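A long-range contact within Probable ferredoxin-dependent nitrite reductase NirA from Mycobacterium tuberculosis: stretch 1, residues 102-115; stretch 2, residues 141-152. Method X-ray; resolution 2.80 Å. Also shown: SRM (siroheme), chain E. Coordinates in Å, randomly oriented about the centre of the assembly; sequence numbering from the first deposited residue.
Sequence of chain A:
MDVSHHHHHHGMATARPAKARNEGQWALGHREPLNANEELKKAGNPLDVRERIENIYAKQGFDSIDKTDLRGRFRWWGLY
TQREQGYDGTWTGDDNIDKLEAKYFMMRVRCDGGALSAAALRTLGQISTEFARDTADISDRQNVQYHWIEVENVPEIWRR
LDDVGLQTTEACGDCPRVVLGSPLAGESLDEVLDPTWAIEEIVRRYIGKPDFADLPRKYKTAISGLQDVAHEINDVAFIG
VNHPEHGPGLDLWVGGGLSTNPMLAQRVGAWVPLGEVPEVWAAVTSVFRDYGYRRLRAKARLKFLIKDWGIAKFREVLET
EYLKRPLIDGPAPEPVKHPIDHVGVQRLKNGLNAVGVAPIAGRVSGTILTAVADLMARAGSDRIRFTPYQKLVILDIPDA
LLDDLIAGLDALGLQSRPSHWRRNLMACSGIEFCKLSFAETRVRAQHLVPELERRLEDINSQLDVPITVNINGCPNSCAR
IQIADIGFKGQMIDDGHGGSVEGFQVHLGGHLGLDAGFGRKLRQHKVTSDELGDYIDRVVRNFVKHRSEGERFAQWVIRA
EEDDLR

Stretch 1 (102-115) AKYFMMRVRCDGGA
Stretch 2, residues 141-152: RQNVQYHWIEVE

The strands around Phe105-Arg108 and Val144-Tyr146 run antiparallel at 164°, their axes approaching to 4.5 Å. Phe105 N donates to Ile149 O at 2.7 Å, and Ile149 N to Phe105 O at 3.1 Å; Met107 N donates to Tyr146 O at 3.0 Å, and Tyr146 N to Met107 O at 2.7 Å. Between these pairs the register slips by one, a beta bulge absorbed on the second stretch, where Trp148 adopts phi/psi 60/33. Arg108 then faces Gln145 without backbone bonds, CA to CA 4.4 Å.

One face is apolar and interdigitated. Met107, chi t, t, p, extends its CE into the notch between Tyr146 CD2 (3.5 Å) and Ile149 CD1 (3.6 Å). Tyr146, chi1 m, lays CE2 against Val109 CG2 at 3.5 Å; Val109 CB meets Val144 CG2 at 3.7 Å. Phe105, also m, sets CB 4.0 Å from Ile149 CG2 and carries CE1 to 4.1 Å from Val151 CB. Slim valines and a flexible methionine fit around the broad rings, and the two stretches together bury 1082 Å².

Arg108 and Gln145 share the opposite face of the sheet, near the siroheme. Arg108 (t, t, m) gives NE and NH2 to Gln145 OE1, at 2.9 and 3.1 Å, and the same amide donates its NE2 to siroheme O1A in a weak 3.3 Å bond. His147 and Met106 point sideways: His147 NE2 donates a hydrogen bond to siroheme O2A at 3.1 Å, while Met106 CG packs 3.2 Å from that same NE2.

At one end the edge of Trp148 meets the face of Tyr104, the centroid of the Trp148 six-membered ring 5.3 Å from that of Tyr104, and Lys103 NZ bridges Glu150 OE1 at 2.4 Å. At the other, Cys111 N donates to Asn143 OD1 (2.8 Å). Gly114, phi/psi 68/1, leaves a hollow for Gln142: an ideal CB would lie 2.4 Å from Gln142 NE2.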

# COMPACT_ATOMS: atom_id res chain seq x y z
N ALA A 102 6.51 -20.41 -9.48
CA ALA A 102 5.95 -20.71 -10.80
C ALA A 102 6.75 -20.05 -11.91
O ALA A 102 7.67 -19.28 -11.64
CB ALA A 102 4.50 -20.27 -10.90
N LYS A 103 6.37 -20.35 -13.16
CA LYS A 103 7.03 -19.80 -14.36
C LYS A 103 6.39 -18.49 -14.80
O LYS A 103 6.59 -18.04 -15.94
CB LYS A 103 7.01 -20.79 -15.54
CG LYS A 103 5.90 -20.55 -16.64
CD LYS A 103 6.22 -21.28 -17.96
CE LYS A 103 5.04 -21.33 -18.92
NZ LYS A 103 4.95 -20.09 -19.71
N TYR A 104 5.60 -17.87 -13.91
CA TYR A 104 4.87 -16.64 -14.22
C TYR A 104 5.23 -15.54 -13.22
O TYR A 104 5.74 -15.82 -12.13
CB TYR A 104 3.37 -16.93 -14.21
CG TYR A 104 2.89 -17.84 -15.33
CD1 TYR A 104 2.72 -17.35 -16.62
CD2 TYR A 104 2.61 -19.19 -15.09
CE1 TYR A 104 2.29 -18.16 -17.65
CE2 TYR A 104 2.18 -20.03 -16.12
CZ TYR A 104 2.02 -19.51 -17.40
OH TYR A 104 1.58 -20.30 -18.45
N PHE A 105 4.97 -14.30 -13.59
CA PHE A 105 5.34 -13.13 -12.77
C PHE A 105 4.15 -12.26 -12.39
O PHE A 105 3.23 -12.04 -13.18
CB PHE A 105 6.34 -12.25 -13.53
CG PHE A 105 7.66 -12.91 -13.76
CD1 PHE A 105 7.91 -13.61 -14.95
CD2 PHE A 105 8.66 -12.87 -12.79
CE1 PHE A 105 9.13 -14.24 -15.17
CE2 PHE A 105 9.88 -13.49 -12.99
CZ PHE A 105 10.12 -14.18 -14.19
N MET A 106 4.18 -11.76 -11.17
CA MET A 106 3.43 -10.58 -10.83
C MET A 106 4.24 -9.40 -11.37
O MET A 106 5.47 -9.34 -11.18
CB MET A 106 3.29 -10.45 -9.31
CG MET A 106 2.46 -9.23 -8.83
SD MET A 106 3.35 -7.63 -8.80
CE MET A 106 4.18 -7.75 -7.20
N MET A 107 3.59 -8.47 -12.06
CA MET A 107 4.26 -7.24 -12.49
C MET A 107 3.53 -6.00 -11.94
O MET A 107 2.31 -5.89 -12.06
CB MET A 107 4.37 -7.17 -14.00
CG MET A 107 5.25 -6.02 -14.47
SD MET A 107 5.49 -5.97 -16.27
CE MET A 107 3.90 -5.42 -16.83
N ARG A 108 4.30 -5.09 -11.35
CA ARG A 108 3.77 -3.97 -10.57
C ARG A 108 4.09 -2.66 -11.28
O ARG A 108 5.25 -2.32 -11.48
CB ARG A 108 4.43 -3.96 -9.17
CG ARG A 108 3.97 -2.84 -8.22
CD ARG A 108 4.67 -2.90 -6.85
NE ARG A 108 4.26 -4.07 -6.07
CZ ARG A 108 4.70 -4.36 -4.84
NH1 ARG A 108 5.58 -3.59 -4.21
NH2 ARG A 108 4.25 -5.43 -4.22
N VAL A 109 3.04 -1.92 -11.63
CA VAL A 109 3.23 -0.65 -12.31
C VAL A 109 3.32 0.47 -11.28
O VAL A 109 2.45 0.60 -10.43
CB VAL A 109 2.09 -0.35 -13.28
CG1 VAL A 109 2.39 0.92 -14.07
CG2 VAL A 109 1.88 -1.53 -14.24
N ARG A 110 4.38 1.27 -11.39
CA ARG A 110 4.63 2.38 -10.48
C ARG A 110 3.77 3.60 -10.84
O ARG A 110 3.87 4.13 -11.95
CB ARG A 110 6.10 2.76 -10.59
CG ARG A 110 6.58 3.67 -9.51
CD ARG A 110 7.87 4.38 -9.87
NE ARG A 110 8.22 5.25 -8.77
CZ ARG A 110 8.94 4.88 -7.71
NH1 ARG A 110 9.46 3.66 -7.63
NH2 ARG A 110 9.16 5.74 -6.74
N CYS A 111 2.92 4.03 -9.90
CA CYS A 111 2.02 5.16 -10.11
C CYS A 111 2.12 6.21 -9.00
O CYS A 111 1.17 6.42 -8.23
CB CYS A 111 0.59 4.67 -10.16
SG CYS A 111 0.28 3.44 -11.41
N ASP A 112 3.26 6.89 -8.93
CA ASP A 112 3.48 7.87 -7.88
C ASP A 112 2.31 8.84 -7.87
O ASP A 112 1.87 9.31 -8.93
CB ASP A 112 4.83 8.57 -8.06
CG ASP A 112 5.98 7.57 -8.04
OD1 ASP A 112 6.66 7.47 -7.01
OD2 ASP A 112 6.16 6.82 -9.04
N GLY A 113 1.79 9.08 -6.67
CA GLY A 113 0.62 9.94 -6.47
C GLY A 113 -0.69 9.43 -7.04
O GLY A 113 -1.68 10.18 -7.09
N GLY A 114 -0.70 8.17 -7.50
CA GLY A 114 -1.88 7.53 -8.11
C GLY A 114 -2.32 8.06 -9.46
O GLY A 114 -3.26 7.54 -10.03
N ALA A 115 -1.62 9.04 -10.01
CA ALA A 115 -2.20 9.92 -11.02
C ALA A 115 -1.97 9.44 -12.44
O ALA A 115 -0.84 9.24 -12.83
CB ALA A 115 -1.62 11.32 -10.85
N ARG A 141 -1.19 1.09 -2.30
CA ARG A 141 -0.19 2.16 -2.45
C ARG A 141 -0.35 2.81 -3.83
O ARG A 141 0.62 3.32 -4.37
CB ARG A 141 1.24 1.62 -2.34
CG ARG A 141 1.75 1.27 -0.95
CD ARG A 141 3.28 1.18 -0.93
NE ARG A 141 3.94 2.50 -0.88
CZ ARG A 141 4.01 3.29 0.21
NH1 ARG A 141 3.47 2.90 1.36
NH2 ARG A 141 4.63 4.46 0.16
N GLN A 142 -1.55 2.76 -4.39
CA GLN A 142 -1.95 3.49 -5.62
C GLN A 142 -1.37 2.90 -6.93
O GLN A 142 -1.48 3.53 -7.98
CB GLN A 142 -1.67 5.00 -5.50
CG GLN A 142 -2.22 5.63 -4.21
CD GLN A 142 -1.97 7.14 -4.12
OE1 GLN A 142 -1.03 7.60 -3.44
NE2 GLN A 142 -2.83 7.93 -4.80
N ASN A 143 -0.83 1.69 -6.85
CA ASN A 143 -0.40 0.92 -8.03
C ASN A 143 -1.45 -0.08 -8.59
O ASN A 143 -2.45 -0.40 -7.93
CB ASN A 143 0.88 0.15 -7.69
CG ASN A 143 2.05 1.06 -7.40
OD1 ASN A 143 2.12 2.18 -7.92
ND2 ASN A 143 2.98 0.59 -6.55
N VAL A 144 -1.22 -0.54 -9.81
CA VAL A 144 -1.87 -1.74 -10.30
C VAL A 144 -0.84 -2.82 -10.38
O VAL A 144 0.33 -2.55 -10.62
CB VAL A 144 -2.46 -1.61 -11.70
CG1 VAL A 144 -3.74 -0.85 -11.64
CG2 VAL A 144 -1.48 -0.95 -12.63
N GLN A 145 -1.31 -4.05 -10.19
CA GLN A 145 -0.48 -5.22 -10.34
C GLN A 145 -1.12 -6.18 -11.30
O GLN A 145 -2.35 -6.41 -11.24
CB GLN A 145 -0.33 -5.93 -9.00
CG GLN A 145 0.50 -5.18 -8.02
CD GLN A 145 0.90 -6.04 -6.86
OE1 GLN A 145 1.85 -5.73 -6.16
NE2 GLN A 145 0.20 -7.15 -6.65
N TYR A 146 -0.28 -6.75 -12.16
CA TYR A 146 -0.69 -7.75 -13.15
C TYR A 146 -0.24 -9.11 -12.64
O TYR A 146 0.68 -9.17 -11.83
CB TYR A 146 0.02 -7.49 -14.47
CG TYR A 146 -0.31 -6.19 -15.18
CD1 TYR A 146 -1.59 -5.93 -15.65
CD2 TYR A 146 0.68 -5.24 -15.45
CE1 TYR A 146 -1.89 -4.75 -16.36
CE2 TYR A 146 0.40 -4.05 -16.16
CZ TYR A 146 -0.89 -3.81 -16.62
OH TYR A 146 -1.22 -2.65 -17.32
N HIS A 147 -0.88 -10.20 -13.07
CA HIS A 147 -0.36 -11.55 -12.78
C HIS A 147 -0.38 -12.41 -14.05
O HIS A 147 -0.83 -11.95 -15.11
CB HIS A 147 -1.17 -12.22 -11.67
CG HIS A 147 -0.81 -11.75 -10.30
ND1 HIS A 147 -1.62 -10.93 -9.55
CD2 HIS A 147 0.27 -12.01 -9.53
CE1 HIS A 147 -1.06 -10.70 -8.38
NE2 HIS A 147 0.09 -11.35 -8.34
N TRP A 148 0.11 -13.65 -13.96
CA TRP A 148 0.20 -14.52 -15.14
C TRP A 148 1.08 -13.90 -16.25
O TRP A 148 0.81 -14.10 -17.44
CB TRP A 148 -1.21 -14.83 -15.73
CG TRP A 148 -2.11 -15.55 -14.77
CD1 TRP A 148 -3.17 -15.03 -14.07
CD2 TRP A 148 -2.01 -16.92 -14.39
NE1 TRP A 148 -3.74 -16.01 -13.27
CE2 TRP A 148 -3.05 -17.17 -13.45
CE3 TRP A 148 -1.15 -17.97 -14.75
CZ2 TRP A 148 -3.24 -18.43 -12.88
CZ3 TRP A 148 -1.34 -19.21 -14.18
CH2 TRP A 148 -2.37 -19.43 -13.25
N ILE A 149 2.11 -13.15 -15.87
CA ILE A 149 2.96 -12.53 -16.87
C ILE A 149 4.17 -13.41 -17.17
O ILE A 149 4.75 -14.02 -16.26
CB ILE A 149 3.31 -11.06 -16.50
CG1 ILE A 149 2.35 -10.14 -17.26
CG2 ILE A 149 4.76 -10.70 -16.84
CD1 ILE A 149 2.47 -8.72 -16.90
N GLU A 150 4.52 -13.49 -18.46
CA GLU A 150 5.64 -14.31 -18.92
C GLU A 150 6.74 -13.36 -19.43
O GLU A 150 6.45 -12.43 -20.24
CB GLU A 150 5.21 -15.27 -20.04
CG GLU A 150 3.78 -15.81 -19.97
CD GLU A 150 3.55 -16.99 -20.94
OE1 GLU A 150 4.25 -18.03 -20.81
OE2 GLU A 150 2.66 -16.90 -21.83
N VAL A 151 7.98 -13.60 -18.98
CA VAL A 151 9.14 -12.78 -19.36
C VAL A 151 9.15 -12.44 -20.87
O VAL A 151 9.38 -11.28 -21.26
CB VAL A 151 10.51 -13.46 -18.92
CG1 VAL A 151 10.84 -14.70 -19.74
CG2 VAL A 151 11.69 -12.46 -19.00
N GLU A 152 8.83 -13.43 -21.71
CA GLU A 152 8.71 -13.22 -23.14
C GLU A 152 8.16 -11.83 -23.45
O GLU A 152 8.65 -11.18 -24.36
CB GLU A 152 7.79 -14.28 -23.79
CG GLU A 152 8.31 -15.72 -23.76
CD GLU A 152 8.11 -16.41 -22.39
OE1 GLU A 152 6.96 -16.71 -22.03
OE2 GLU A 152 9.11 -16.66 -21.68
FE SRM E . 3.70 -5.78 0.45
CHA SRM E . 5.84 -8.44 0.29
CHB SRM E . 1.58 -7.38 -1.59
CHC SRM E . 1.69 -3.22 0.57
CHD SRM E . 4.51 -5.33 3.78
NA SRM E . 3.80 -7.47 -0.62
C1A SRM E . 4.80 -8.38 -0.66
C2A SRM E . 4.71 -9.32 -1.82
CMA SRM E . 5.59 -8.84 -2.93
CDA SRM E . 4.94 -10.75 -1.42
CEA SRM E . 6.25 -11.40 -1.74
O3A SRM E . 7.28 -10.94 -1.22
O4A SRM E . 6.32 -12.38 -2.50
C3A SRM E . 3.27 -9.17 -2.18
CAA SRM E . 2.99 -9.19 -3.64
CBA SRM E . 2.74 -10.64 -3.93
CCA SRM E . 1.76 -10.80 -5.04
O1A SRM E . 0.77 -10.04 -5.09
O2A SRM E . 1.98 -11.69 -5.91
C4A SRM E . 2.86 -7.94 -1.45
NB SRM E . 2.03 -5.34 -0.48
C1B SRM E . 1.28 -6.05 -1.33
C2B SRM E . 0.14 -5.29 -1.96
CMB SRM E . -0.09 -5.61 -3.40
CDB SRM E . -1.10 -5.64 -1.19
CEB SRM E . -2.38 -5.03 -1.63
O3B SRM E . -3.31 -5.70 -2.12
O4B SRM E . -2.49 -3.81 -1.48
C3B SRM E . 0.59 -3.88 -1.66
CAB SRM E . 1.50 -3.36 -2.75
CBB SRM E . 1.48 -1.87 -2.82
CCB SRM E . 2.56 -1.38 -3.75
O1B SRM E . 2.29 -1.00 -4.89
O2B SRM E . 3.73 -1.33 -3.39
C4B SRM E . 1.48 -4.13 -0.47
NC SRM E . 3.12 -4.63 1.89
C1C SRM E . 2.41 -3.49 1.73
C2C SRM E . 2.16 -2.82 2.91
CDC SRM E . 1.22 -1.69 3.19
CEC SRM E . 1.62 -0.28 2.99
O3C SRM E . 2.70 -0.02 2.41
O4C SRM E . 0.84 0.57 3.43
C3C SRM E . 2.94 -3.48 3.81
CAC SRM E . 2.95 -3.02 5.23
CBC SRM E . 3.61 -1.71 5.61
CCC SRM E . 5.11 -1.93 5.70
O1C SRM E . 5.79 -2.12 4.65
O2C SRM E . 5.62 -1.92 6.85
C4C SRM E . 3.56 -4.52 3.17
ND SRM E . 5.17 -6.48 1.66
C1D SRM E . 5.16 -6.29 2.99
C2D SRM E . 5.96 -7.28 3.59
CAD SRM E . 6.69 -7.06 4.91
CBD SRM E . 8.09 -6.54 4.87
CCD SRM E . 8.86 -6.15 6.10
O1D SRM E . 9.17 -4.95 6.22
O2D SRM E . 9.18 -7.01 6.96
C3D SRM E . 6.45 -8.07 2.57
CDD SRM E . 7.67 -8.95 2.66
CED SRM E . 9.08 -8.41 2.60
O3D SRM E . 9.31 -7.25 2.24
O4D SRM E . 10.05 -9.11 2.91
C4D SRM E . 5.95 -7.57 1.38